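Long-range contacts in aminotransferase (Helicobacter pylori, PDB 2FNU), which catalyses the PLP-dependent amino transfer from glutamate to a UDP-linked 4-keto sugar, the second step in making pseudaminic acid for flagellin modification: residues T79-F84 and A101-D106; G107-L112 and K133-E138; I125-Y130 and F151-S156. All blocks are in the same frame, centred on the assembly; numbering follows the deposited sequence.

Interaction 1 of 3, residues T79-F84 and A101-D106; sequences TTPISF and AGIKND. With PMP (4'-deoxy-4'-aminopyridoxal-5'-phosphate), chain E; UD1 (uridine-diphosphate-N-acetylglucosamine), chain F.
Ile103 is the main side chain here. Its CG2 lies 3.3 Å from Thr80 OG1. The apolar contacts are with Ile82 and Pro81. Ile103 CD1 meets Ile82 CG1 at 3.7 Å, and the two side chains cross at about a right angle. Pro81 comes in obliquely, with CD 4.1 Å from Ile103 CG2. Pro81 CD also sits 3.0 Å from Ala101 O, a buried carbonyl oxygen with no polar partner in the model. Ala101 N donates a hydrogen bond to Thr79 O, 2.9 Å long and nearly along the C=O axis.

An ST turn shapes the first segment. Thr80 OG1 is anti to its backbone N (chi1 176°) and accepts from Ile82 N at 3.0 Å. With this turn in place, Ile82 points toward Ile103, and Phe340 of helix 335-343 packs against both.

The chain then runs on to the ligands. Ser83 OG bonds Thr87 OG1. Phe84 CB lies 3.6 Å from PMP C3, and one face of its ring looks onto PMP N4A and UD1 C1'. His210 of the second subunit meets this ring edge-to-face. Such a loop, leaving the C-terminal end of a parallel strand to line the cofactor pocket, is characteristic of fold type I PLP enzymes.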
loop_
_atom_site.group_PDB
_atom_site.type_symbol
_atom_site.label_atom_id
_atom_site.label_comp_id
_atom_site.label_asym_id
_atom_site.label_seq_id
_atom_site.Cartn_x
_atom_site.Cartn_y
_atom_site.Cartn_z
ATOM N N THR B 79 -19.354 -0.425 -15.737
ATOM C CA THR B 79 -19.100 -1.344 -14.622
ATOM C C THR B 79 -20.379 -1.655 -13.855
ATOM O O THR B 79 -21.472 -1.239 -14.250
ATOM C CB THR B 79 -17.965 -0.804 -13.694
ATOM O OG1 THR B 79 -17.571 -1.824 -12.763
ATOM C CG2 THR B 79 -18.409 0.455 -12.963
ATOM N N THR B 80 -20.243 -2.416 -12.780
ATOM C CA THR B 80 -21.400 -2.819 -11.976
ATOM C C THR B 80 -21.548 -1.939 -10.738
ATOM O O THR B 80 -20.537 -1.561 -10.122
ATOM C CB THR B 80 -21.272 -4.282 -11.513
ATOM O OG1 THR B 80 -22.381 -4.610 -10.654
ATOM C CG2 THR B 80 -19.922 -4.541 -10.788
ATOM N N PRO B 81 -22.800 -1.627 -10.359
ATOM C CA PRO B 81 -23.010 -0.895 -9.115
ATOM C C PRO B 81 -22.972 -1.805 -7.886
ATOM O O PRO B 81 -22.965 -1.298 -6.776
ATOM C CB PRO B 81 -24.421 -0.316 -9.296
ATOM C CG PRO B 81 -25.138 -1.337 -10.126
ATOM C CD PRO B 81 -24.063 -1.887 -11.078
ATOM N N ILE B 82 -22.994 -3.124 -8.098
ATOM C CA ILE B 82 -22.946 -4.092 -6.984
ATOM C C ILE B 82 -21.527 -4.622 -6.865
ATOM O O ILE B 82 -21.183 -5.701 -7.367
ATOM C CB ILE B 82 -24.012 -5.222 -7.127
ATOM C CG1 ILE B 82 -25.422 -4.613 -7.180
ATOM C CG2 ILE B 82 -23.950 -6.203 -5.949
ATOM C CD1 ILE B 82 -25.786 -3.732 -5.945
ATOM N N SER B 83 -20.694 -3.802 -6.233
ATOM C CA SER B 83 -19.317 -4.179 -5.918
ATOM C C SER B 83 -18.895 -3.387 -4.724
ATOM O O SER B 83 -19.614 -2.464 -4.302
ATOM C CB SER B 83 -18.356 -3.868 -7.067
ATOM O OG SER B 83 -17.103 -4.469 -6.761
ATOM N N PHE B 84 -17.737 -3.731 -4.168
ATOM C CA PHE B 84 -17.168 -2.846 -3.153
ATOM C C PHE B 84 -16.774 -1.521 -3.799
ATOM O O PHE B 84 -16.408 -1.490 -4.967
ATOM C CB PHE B 84 -15.962 -3.486 -2.469
ATOM C CG PHE B 84 -15.450 -2.686 -1.305
ATOM C CD1 PHE B 84 -16.256 -2.467 -0.200
ATOM C CD2 PHE B 84 -14.199 -2.092 -1.356
ATOM C CE1 PHE B 84 -15.804 -1.691 0.877
ATOM C CE2 PHE B 84 -13.726 -1.315 -0.282
ATOM C CZ PHE B 84 -14.539 -1.112 0.825
ATOM N N ALA B 101 -24.140 -0.485 -15.078
ATOM C CA ALA B 101 -25.037 -1.395 -15.781
ATOM C C ALA B 101 -25.982 -2.086 -14.817
ATOM O O ALA B 101 -25.704 -2.182 -13.620
ATOM C CB ALA B 101 -24.223 -2.459 -16.522
ATOM N N GLY B 102 -27.080 -2.606 -15.349
ATOM C CA GLY B 102 -27.928 -3.488 -14.562
ATOM C C GLY B 102 -27.219 -4.782 -14.193
ATOM O O GLY B 102 -26.196 -5.159 -14.795
ATOM N N ILE B 103 -27.766 -5.471 -13.199
ATOM C CA ILE B 103 -27.229 -6.746 -12.754
ATOM C C ILE B 103 -28.301 -7.836 -12.842
ATOM O O ILE B 103 -29.476 -7.564 -13.103
ATOM C CB ILE B 103 -26.666 -6.674 -11.317
ATOM C CG1 ILE B 103 -27.770 -6.311 -10.316
ATOM C CG2 ILE B 103 -25.482 -5.683 -11.220
ATOM C CD1 ILE B 103 -27.592 -7.027 -8.984
ATOM N N LYS B 104 -27.877 -9.076 -12.606
ATOM C CA LYS B 104 -28.776 -10.217 -12.630
ATOM C C LYS B 104 -29.131 -10.697 -11.237
ATOM O O LYS B 104 -28.607 -10.194 -10.237
ATOM C CB LYS B 104 -28.096 -11.350 -13.386
ATOM C CG LYS B 104 -27.731 -10.988 -14.840
ATOM C CD LYS B 104 -27.046 -12.134 -15.574
ATOM C CE LYS B 104 -25.682 -12.483 -14.966
ATOM N NZ LYS B 104 -24.997 -13.525 -15.812
ATOM N N ASN B 105 -30.001 -11.706 -11.176
ATOM C CA ASN B 105 -30.431 -12.244 -9.896
ATOM C C ASN B 105 -29.296 -12.810 -9.046
ATOM O O ASN B 105 -29.434 -12.911 -7.832
ATOM C CB ASN B 105 -31.499 -13.313 -10.117
ATOM C CG ASN B 105 -32.784 -12.739 -10.679
ATOM O OD1 ASN B 105 -33.336 -11.768 -10.147
ATOM N ND2 ASN B 105 -33.274 -13.341 -11.761
ATOM N N ASP B 106 -28.186 -13.168 -9.684
ATOM C CA ASP B 106 -27.049 -13.745 -8.955
ATOM C C ASP B 106 -26.046 -12.691 -8.517
ATOM O O ASP B 106 -24.982 -13.024 -7.998
ATOM C CB ASP B 106 -26.372 -14.855 -9.778
ATOM C CG ASP B 106 -25.808 -14.359 -11.104
ATOM O OD1 ASP B 106 -25.757 -13.128 -11.350
ATOM O OD2 ASP B 106 -25.377 -15.208 -11.916
HETATM N N1 PMP E . -12.981 -5.255 -5.186
HETATM C C2 PMP E . -13.868 -6.055 -4.514
HETATM C C2A PMP E . -14.957 -6.748 -5.300
HETATM C C3 PMP E . -13.732 -6.216 -3.128
HETATM O O3 PMP E . -14.583 -7.034 -2.442
HETATM C C4 PMP E . -12.707 -5.541 -2.423
HETATM C C4A PMP E . -12.590 -5.626 -0.917
HETATM N N4A PMP E . -13.876 -5.753 -0.267
HETATM C C5 PMP E . -11.781 -4.782 -3.147
HETATM C C6 PMP E . -11.908 -4.706 -4.532
HETATM C C5A PMP E . -10.629 -4.064 -2.467
HETATM O O4P PMP E . -9.667 -5.049 -2.138
HETATM P P PMP E . -8.587 -4.756 -0.973
HETATM O O1P PMP E . -9.339 -4.877 0.331
HETATM O O2P PMP E . -7.581 -5.860 -1.100
HETATM O O3P PMP E . -7.972 -3.401 -1.195
HETATM C "C1'" UD1 F . -14.886 -4.393 2.788
HETATM C "C2'" UD1 F . -15.834 -5.227 1.909
HETATM C "C3'" UD1 F . -15.198 -6.531 1.438
HETATM C "C4'" UD1 F . -13.790 -6.281 0.881
HETATM C "C5'" UD1 F . -12.897 -5.406 1.781
HETATM C "C6'" UD1 F . -12.310 -6.190 2.958
HETATM C "C7'" UD1 F . -18.181 -4.757 2.509
HETATM C "C8'" UD1 F . -19.325 -5.036 3.445
HETATM N "N2'" UD1 F . -17.073 -5.494 2.640
HETATM O "O1'" UD1 F . -14.763 -4.981 4.085
HETATM O "O3'" UD1 F . -16.008 -7.129 0.399
HETATM O "O5'" UD1 F . -13.579 -4.215 2.209
HETATM O "O7'" UD1 F . -18.279 -3.896 1.667
HETATM N N1 UD1 F . -12.370 -9.749 9.902
HETATM C C2 UD1 F . -11.530 -10.745 10.440
HETATM N N3 UD1 F . -10.197 -10.589 10.402
HETATM C C4 UD1 F . -9.631 -9.495 9.871
HETATM C C5 UD1 F . -10.406 -8.474 9.323
HETATM C C6 UD1 F . -11.790 -8.589 9.339
HETATM O O2 UD1 F . -12.037 -11.776 10.948
HETATM O O4 UD1 F . -8.390 -9.397 9.863
HETATM C C1B UD1 F . -13.833 -9.943 9.971
HETATM C C2B UD1 F . -14.309 -9.376 11.301
HETATM O "O2'" UD1 F . -15.275 -10.264 11.871
HETATM C C3B UD1 F . -14.948 -8.054 10.938
HETATM C C4B UD1 F . -15.450 -8.304 9.531
HETATM O O4B UD1 F . -14.524 -9.224 8.941
HETATM O O3B UD1 F . -16.020 -7.681 11.812
HETATM C C5B UD1 F . -15.475 -7.011 8.741
HETATM O O5B UD1 F . -15.948 -7.309 7.435
HETATM P PA UD1 F . -16.518 -6.108 6.520
HETATM O O1A UD1 F . -16.779 -6.662 5.127
HETATM O O2A UD1 F . -17.644 -5.430 7.282
HETATM O O3A UD1 F . -15.185 -5.188 6.542
HETATM P PB UD1 F . -14.836 -4.073 5.423
HETATM O O1B UD1 F . -15.995 -3.096 5.291
HETATM O O2B UD1 F . -13.429 -3.575 5.718
#

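Interaction 2 of 3, residues G107-L112 and K133-E138; sequences GNIDEL and KSVEVE
This contact belongs to the start of a beta-alpha-beta crossover, where the loop ahead of helix 137-146 runs beside segment 107-112. The touching parts point almost the same way, 6° apart. Asn108 makes the direct bond. Its ND2 donates to Lys133 O at 3.0 Å with an N-H...O angle of 165°. The oxygen lies close to the amide plane of Asn108, but the nitrogen stands well above the carbonyl plane of Lys133. Asn108 OD1 accepts from Tyr130 N, so both ends of the amide are used and its flip is fixed. Val135 CG1 packs across the amide, 3.8 Å from Asn108 CG. The extended Lys133 chain passes Asn108 ND2 at 3.9 Å with its CG, and its NZ goes on to a salt bridge with Asp106.

A water joins the other end. It donates to Ile109 O and to Glu111 OE1, both at 2.8 Å, and accepts from Glu136 N at 2.9 Å. Glu111, bent at chi2 (-77°), brings its carboxylate against Glu136, with OE1 3.5 Å from CG of Glu136. Lys104 forms a salt bridge with Glu111 OE1, which probably eases the repulsion between the two acids. Glu136 sits at the N-cap position and centres an inverse gamma turn, so the contact ends at a turn leading into the crossover helix of an alpha/beta domain.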
loop_
_atom_site.group_PDB
_atom_site.type_symbol
_atom_site.label_atom_id
_atom_site.label_comp_id
_atom_site.label_asym_id
_atom_site.label_seq_id
_atom_site.Cartn_x
_atom_site.Cartn_y
_atom_site.Cartn_z
ATOM N N GLY B 107 -26.393 -11.416 -8.705
ATOM C CA GLY B 107 -25.510 -10.321 -8.306
ATOM C C GLY B 107 -24.515 -9.871 -9.354
ATOM O O GLY B 107 -23.904 -8.807 -9.194
ATOM N N ASN B 108 -24.353 -10.652 -10.421
ATOM C CA ASN B 108 -23.362 -10.320 -11.451
ATOM C C ASN B 108 -23.866 -9.347 -12.511
ATOM O O ASN B 108 -25.064 -9.276 -12.789
ATOM C CB ASN B 108 -22.853 -11.595 -12.131
ATOM C CG ASN B 108 -21.725 -12.257 -11.354
ATOM O OD1 ASN B 108 -21.119 -11.640 -10.494
ATOM N ND2 ASN B 108 -21.433 -13.517 -11.675
ATOM N N ILE B 109 -22.936 -8.616 -13.113
ATOM C CA ILE B 109 -23.284 -7.647 -14.149
ATOM C C ILE B 109 -24.078 -8.366 -15.256
ATOM O O ILE B 109 -23.779 -9.503 -15.601
ATOM C CB ILE B 109 -21.989 -6.969 -14.688
ATOM C CG1 ILE B 109 -22.283 -5.656 -15.419
ATOM C CG2 ILE B 109 -21.172 -7.916 -15.589
ATOM C CD1 ILE B 109 -21.013 -4.868 -15.786
ATOM N N ASP B 110 -25.117 -7.702 -15.770
ATOM C CA ASP B 110 -25.972 -8.310 -16.790
ATOM C C ASP B 110 -25.349 -8.154 -18.174
ATOM O O ASP B 110 -25.405 -7.077 -18.759
ATOM C CB ASP B 110 -27.359 -7.663 -16.726
ATOM C CG ASP B 110 -28.345 -8.274 -17.714
ATOM O OD1 ASP B 110 -29.509 -7.793 -17.723
ATOM O OD2 ASP B 110 -27.957 -9.213 -18.458
ATOM N N GLU B 111 -24.757 -9.230 -18.697
ATOM C CA GLU B 111 -24.027 -9.156 -19.961
ATOM C C GLU B 111 -24.939 -8.770 -21.132
ATOM O O GLU B 111 -24.446 -8.271 -22.172
ATOM C CB GLU B 111 -23.266 -10.466 -20.246
ATOM C CG GLU B 111 -24.151 -11.674 -20.581
ATOM C CD GLU B 111 -24.839 -12.347 -19.393
ATOM O OE1 GLU B 111 -24.526 -12.049 -18.212
ATOM O OE2 GLU B 111 -25.691 -13.233 -19.634
ATOM N N LEU B 112 -26.245 -8.986 -20.951
ATOM C CA LEU B 112 -27.229 -8.632 -22.010
ATOM C C LEU B 112 -27.642 -7.160 -21.978
ATOM O O LEU B 112 -28.347 -6.688 -22.885
ATOM C CB LEU B 112 -28.481 -9.515 -21.918
ATOM C CG LEU B 112 -28.266 -11.026 -22.065
ATOM C CD1 LEU B 112 -29.606 -11.743 -22.054
ATOM C CD2 LEU B 112 -27.468 -11.364 -23.322
ATOM N N LYS B 133 -18.561 -16.005 -8.001
ATOM C CA LYS B 133 -19.180 -16.591 -9.187
ATOM C C LYS B 133 -18.707 -15.858 -10.439
ATOM O O LYS B 133 -18.903 -14.648 -10.575
ATOM C CB LYS B 133 -20.702 -16.523 -9.088
ATOM C CG LYS B 133 -21.389 -17.171 -10.286
ATOM C CD LYS B 133 -22.906 -17.046 -10.178
ATOM C CE LYS B 133 -23.608 -17.948 -11.169
ATOM N NZ LYS B 133 -25.092 -17.888 -10.918
ATOM N N SER B 134 -18.106 -16.597 -11.374
ATOM C CA SER B 134 -17.657 -15.965 -12.623
ATOM C C SER B 134 -18.816 -15.318 -13.353
ATOM O O SER B 134 -19.909 -15.897 -13.455
ATOM C CB SER B 134 -17.003 -17.003 -13.544
ATOM O OG SER B 134 -16.622 -16.399 -14.779
ATOM N N VAL B 135 -18.564 -14.122 -13.894
ATOM C CA VAL B 135 -19.505 -13.527 -14.837
ATOM C C VAL B 135 -19.526 -14.330 -16.134
ATOM O O VAL B 135 -18.763 -15.300 -16.299
ATOM C CB VAL B 135 -19.122 -12.075 -15.147
ATOM C CG1 VAL B 135 -19.008 -11.273 -13.838
ATOM C CG2 VAL B 135 -17.789 -12.010 -15.929
ATOM N N GLU B 136 -20.410 -13.934 -17.054
ATOM C CA GLU B 136 -20.525 -14.606 -18.340
ATOM C C GLU B 136 -19.402 -14.153 -19.262
ATOM O O GLU B 136 -19.549 -13.240 -20.092
ATOM C CB GLU B 136 -21.915 -14.361 -18.939
ATOM C CG GLU B 136 -22.982 -15.221 -18.290
ATOM C CD GLU B 136 -22.689 -16.701 -18.474
ATOM O OE1 GLU B 136 -22.597 -17.424 -17.468
ATOM O OE2 GLU B 136 -22.484 -17.125 -19.630
ATOM N N VAL B 137 -18.252 -14.790 -19.069
ATOM C CA VAL B 137 -17.007 -14.336 -19.658
ATOM C C VAL B 137 -17.030 -14.280 -21.197
ATOM O O VAL B 137 -16.547 -13.310 -21.783
ATOM C CB VAL B 137 -15.826 -15.210 -19.131
ATOM C CG1 VAL B 137 -14.651 -15.189 -20.092
ATOM C CG2 VAL B 137 -15.416 -14.738 -17.718
ATOM N N GLU B 138 -17.567 -15.312 -21.845
ATOM C CA GLU B 138 -17.498 -15.348 -23.311
ATOM C C GLU B 138 -18.288 -14.195 -23.921
ATOM O O GLU B 138 -17.823 -13.521 -24.846
ATOM C CB GLU B 138 -18.007 -16.680 -23.842
ATOM C CG GLU B 138 -17.695 -16.895 -25.319
ATOM C CD GLU B 138 -17.903 -18.336 -25.762
ATOM O OE1 GLU B 138 -18.200 -18.541 -26.960
ATOM O OE2 GLU B 138 -17.763 -19.257 -24.923
HETATM O O HOH W 1 -22.276 -11.728 -16.552
#

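Interaction 3 of 3, residues I125-Y130 and F151-S156; sequences IVSVDY and FLSDSS. With PMP (4'-deoxy-4'-aminopyridoxal-5'-phosphate), chain E.
The tight part of this contact is the pairing of two neighbouring parallel strands. Leu152 N donates to Ile125 O at 2.9 Å, nearly straight at 173°. Ser127 N follows to Leu152 O, then Asp154 N to Ser127 O at 2.8 Å. The ladder slackens toward the cofactor, where Asp129 N to Asp154 O is weak at 3.4 Å. CA-H...O contacts from Val126 and Val128 fill in between.

On one face, Val126 CG2 lies 3.9 Å from Leu152 CB. Val128 and Asp154 run side by side, pointing the same way. From helix 56-66, Tyr64 packs on Val126 and Leu152, and Leu60 on Asp154. The two strands and helix 137-146 between them form a beta-alpha-beta unit of the large domain of a fold type I aminotransferase.

Asp154 faces the cofactor. Its CG is anti to the backbone N (chi1 -177°), which puts Asp154 OD1 2.7 Å from PMP N1. As in fold type I PLP enzymes, this acid probably keeps the pyridine nitrogen protonated. OD2 is gripped twice by Ser156. The N-H of Ser156 uses its anti lone pair and closes an Asx turn. Ser156 OG donates to the syn lone pair of Asp154 OD2 at 2.7 Å. Thr87 OG1 also bonds OD1, so the carboxylate is held in place.

The face of Ser127, Phe151 and Ser153 is more polar and includes water, though still buried. Ser127 OG meets the edge of the Phe151 ring in its plane, 3.3 Å from CE2. A water bonds Ser127 OG and Ser153 OG and donates weakly to Asp129 OD1. Where the chain leaves the ladder, Ser155 OG donates to Asp129 OD2 at 2.7 Å, nearly along the C-O axis. Beside the cofactor end a second water donates to Asp129 O and Asp154 O.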
loop_
_atom_site.group_PDB
_atom_site.type_symbol
_atom_site.label_atom_id
_atom_site.label_comp_id
_atom_site.label_asym_id
_atom_site.label_seq_id
_atom_site.Cartn_x
_atom_site.Cartn_y
_atom_site.Cartn_z
ATOM N N ILE B 125 -14.825 -2.213 -20.142
ATOM C CA ILE B 125 -15.860 -2.733 -19.243
ATOM C C ILE B 125 -15.142 -3.391 -18.060
ATOM O O ILE B 125 -14.225 -4.184 -18.286
ATOM C CB ILE B 125 -16.781 -3.750 -19.953
ATOM C CG1 ILE B 125 -17.462 -3.072 -21.157
ATOM C CG2 ILE B 125 -17.812 -4.343 -18.969
ATOM C CD1 ILE B 125 -18.416 -3.984 -21.927
ATOM N N VAL B 126 -15.543 -3.055 -16.826
ATOM C CA VAL B 126 -14.990 -3.721 -15.636
ATOM C C VAL B 126 -16.108 -4.538 -14.983
ATOM O O VAL B 126 -17.064 -3.962 -14.460
ATOM C CB VAL B 126 -14.442 -2.707 -14.594
ATOM C CG1 VAL B 126 -14.008 -3.445 -13.304
ATOM C CG2 VAL B 126 -13.278 -1.910 -15.184
ATOM N N SER B 127 -15.990 -5.864 -15.034
ATOM C CA SER B 127 -16.941 -6.749 -14.361
ATOM C C SER B 127 -16.375 -7.188 -13.008
ATOM O O SER B 127 -15.171 -7.053 -12.758
ATOM C CB SER B 127 -17.249 -7.984 -15.223
ATOM O OG SER B 127 -16.048 -8.690 -15.531
ATOM N N VAL B 128 -17.256 -7.726 -12.171
ATOM C CA VAL B 128 -16.894 -8.255 -10.855
ATOM C C VAL B 128 -17.500 -9.652 -10.707
ATOM O O VAL B 128 -18.691 -9.855 -10.994
ATOM C CB VAL B 128 -17.483 -7.361 -9.745
ATOM C CG1 VAL B 128 -17.288 -7.986 -8.347
ATOM C CG2 VAL B 128 -16.833 -5.982 -9.815
ATOM N N ASP B 129 -16.699 -10.610 -10.242
ATOM C CA ASP B 129 -17.208 -11.965 -10.016
ATOM C C ASP B 129 -17.802 -11.963 -8.616
ATOM O O ASP B 129 -17.113 -12.229 -7.623
ATOM C CB ASP B 129 -16.075 -12.974 -10.156
ATOM C CG ASP B 129 -15.418 -12.914 -11.519
ATOM O OD1 ASP B 129 -16.149 -12.801 -12.536
ATOM O OD2 ASP B 129 -14.175 -12.946 -11.577
ATOM N N TYR B 130 -19.090 -11.632 -8.532
ATOM C CA TYR B 130 -19.715 -11.437 -7.234
ATOM C C TYR B 130 -19.783 -12.745 -6.449
ATOM O O TYR B 130 -20.302 -13.752 -6.945
ATOM C CB TYR B 130 -21.119 -10.857 -7.419
ATOM C CG TYR B 130 -21.855 -10.675 -6.112
ATOM C CD1 TYR B 130 -22.662 -11.690 -5.609
ATOM C CD2 TYR B 130 -21.732 -9.501 -5.389
ATOM C CE1 TYR B 130 -23.332 -11.548 -4.411
ATOM C CE2 TYR B 130 -22.402 -9.334 -4.178
ATOM C CZ TYR B 130 -23.189 -10.372 -3.698
ATOM O OH TYR B 130 -23.875 -10.223 -2.510
ATOM N N PHE B 151 -11.465 -5.448 -21.762
ATOM C CA PHE B 151 -12.183 -6.215 -20.728
ATOM C C PHE B 151 -11.274 -6.302 -19.503
ATOM O O PHE B 151 -10.208 -6.912 -19.567
ATOM C CB PHE B 151 -12.526 -7.606 -21.297
ATOM C CG PHE B 151 -13.131 -8.584 -20.317
ATOM C CD1 PHE B 151 -13.095 -9.943 -20.604
ATOM C CD2 PHE B 151 -13.771 -8.167 -19.150
ATOM C CE1 PHE B 151 -13.651 -10.886 -19.725
ATOM C CE2 PHE B 151 -14.325 -9.116 -18.267
ATOM C CZ PHE B 151 -14.262 -10.469 -18.572
ATOM N N LEU B 152 -11.693 -5.670 -18.406
ATOM C CA LEU B 152 -10.947 -5.720 -17.144
ATOM C C LEU B 152 -11.818 -6.440 -16.119
ATOM O O LEU B 152 -13.029 -6.249 -16.086
ATOM C CB LEU B 152 -10.596 -4.315 -16.640
ATOM C CG LEU B 152 -9.931 -3.380 -17.663
ATOM C CD1 LEU B 152 -9.751 -1.971 -17.101
ATOM C CD2 LEU B 152 -8.600 -3.975 -18.115
ATOM N N SER B 153 -11.208 -7.295 -15.303
ATOM C CA SER B 153 -11.987 -8.127 -14.382
ATOM C C SER B 153 -11.565 -7.896 -12.931
ATOM O O SER B 153 -10.418 -8.186 -12.585
ATOM C CB SER B 153 -11.789 -9.603 -14.730
ATOM O OG SER B 153 -12.577 -10.469 -13.895
ATOM N N ASP B 154 -12.472 -7.368 -12.106
ATOM C CA ASP B 154 -12.247 -7.340 -10.661
ATOM C C ASP B 154 -12.684 -8.691 -10.090
ATOM O O ASP B 154 -13.857 -8.906 -9.742
ATOM C CB ASP B 154 -12.983 -6.166 -9.992
ATOM C CG ASP B 154 -12.690 -6.092 -8.508
ATOM O OD1 ASP B 154 -13.078 -5.098 -7.872
ATOM O OD2 ASP B 154 -12.042 -7.045 -7.988
ATOM N N SER B 155 -11.721 -9.607 -10.052
ATOM C CA SER B 155 -11.926 -10.974 -9.588
ATOM C C SER B 155 -11.499 -11.082 -8.125
ATOM O O SER B 155 -11.088 -12.147 -7.669
ATOM C CB SER B 155 -11.147 -11.950 -10.481
ATOM O OG SER B 155 -11.685 -11.915 -11.810
ATOM N N SER B 156 -11.654 -9.995 -7.366
ATOM C CA SER B 156 -11.151 -9.968 -5.989
ATOM C C SER B 156 -11.690 -11.107 -5.137
ATOM O O SER B 156 -10.976 -11.585 -4.239
ATOM C CB SER B 156 -11.477 -8.633 -5.317
ATOM O OG SER B 156 -10.626 -7.604 -5.800
HETATM N N1 PMP E . -12.981 -5.255 -5.186
HETATM C C2 PMP E . -13.868 -6.055 -4.514
HETATM C C2A PMP E . -14.957 -6.748 -5.300
HETATM C C3 PMP E . -13.732 -6.216 -3.128
HETATM O O3 PMP E . -14.583 -7.034 -2.442
HETATM C C4 PMP E . -12.707 -5.541 -2.423
HETATM C C4A PMP E . -12.590 -5.626 -0.917
HETATM N N4A PMP E . -13.876 -5.753 -0.267
HETATM C C5 PMP E . -11.781 -4.782 -3.147
HETATM C C6 PMP E . -11.908 -4.706 -4.532
HETATM C C5A PMP E . -10.629 -4.064 -2.467
HETATM O O4P PMP E . -9.667 -5.049 -2.138
HETATM P P PMP E . -8.587 -4.756 -0.973
HETATM O O1P PMP E . -9.339 -4.877 0.331
HETATM O O2P PMP E . -7.581 -5.860 -1.100
HETATM O O3P PMP E . -7.972 -3.401 -1.195
HETATM O O HOH W 2 -15.359 -10.303 -13.456
HETATM O O HOH W 3 -14.672 -10.686 -7.540
#

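Overall arrangement
Interaction 3 is the core contact, a main-chain ladder inside the central sheet. Interaction 1 is also buried, but joins loops by side-chain packing and a single backbone bond. Interaction 2 is partly buried and relies on an amide, a water and charged groups. Interactions 1 and 3 both reach PMP, and Thr79 OG1 bonds Val126 O between their strands. Interaction 2 borders both. Two salt bridges tie it to interaction 1. Bonds from side chain to backbone, among them Val135 N with Asp129 OD1, tie it to interaction 3, whose two strands flank helix 137-146 in the chain.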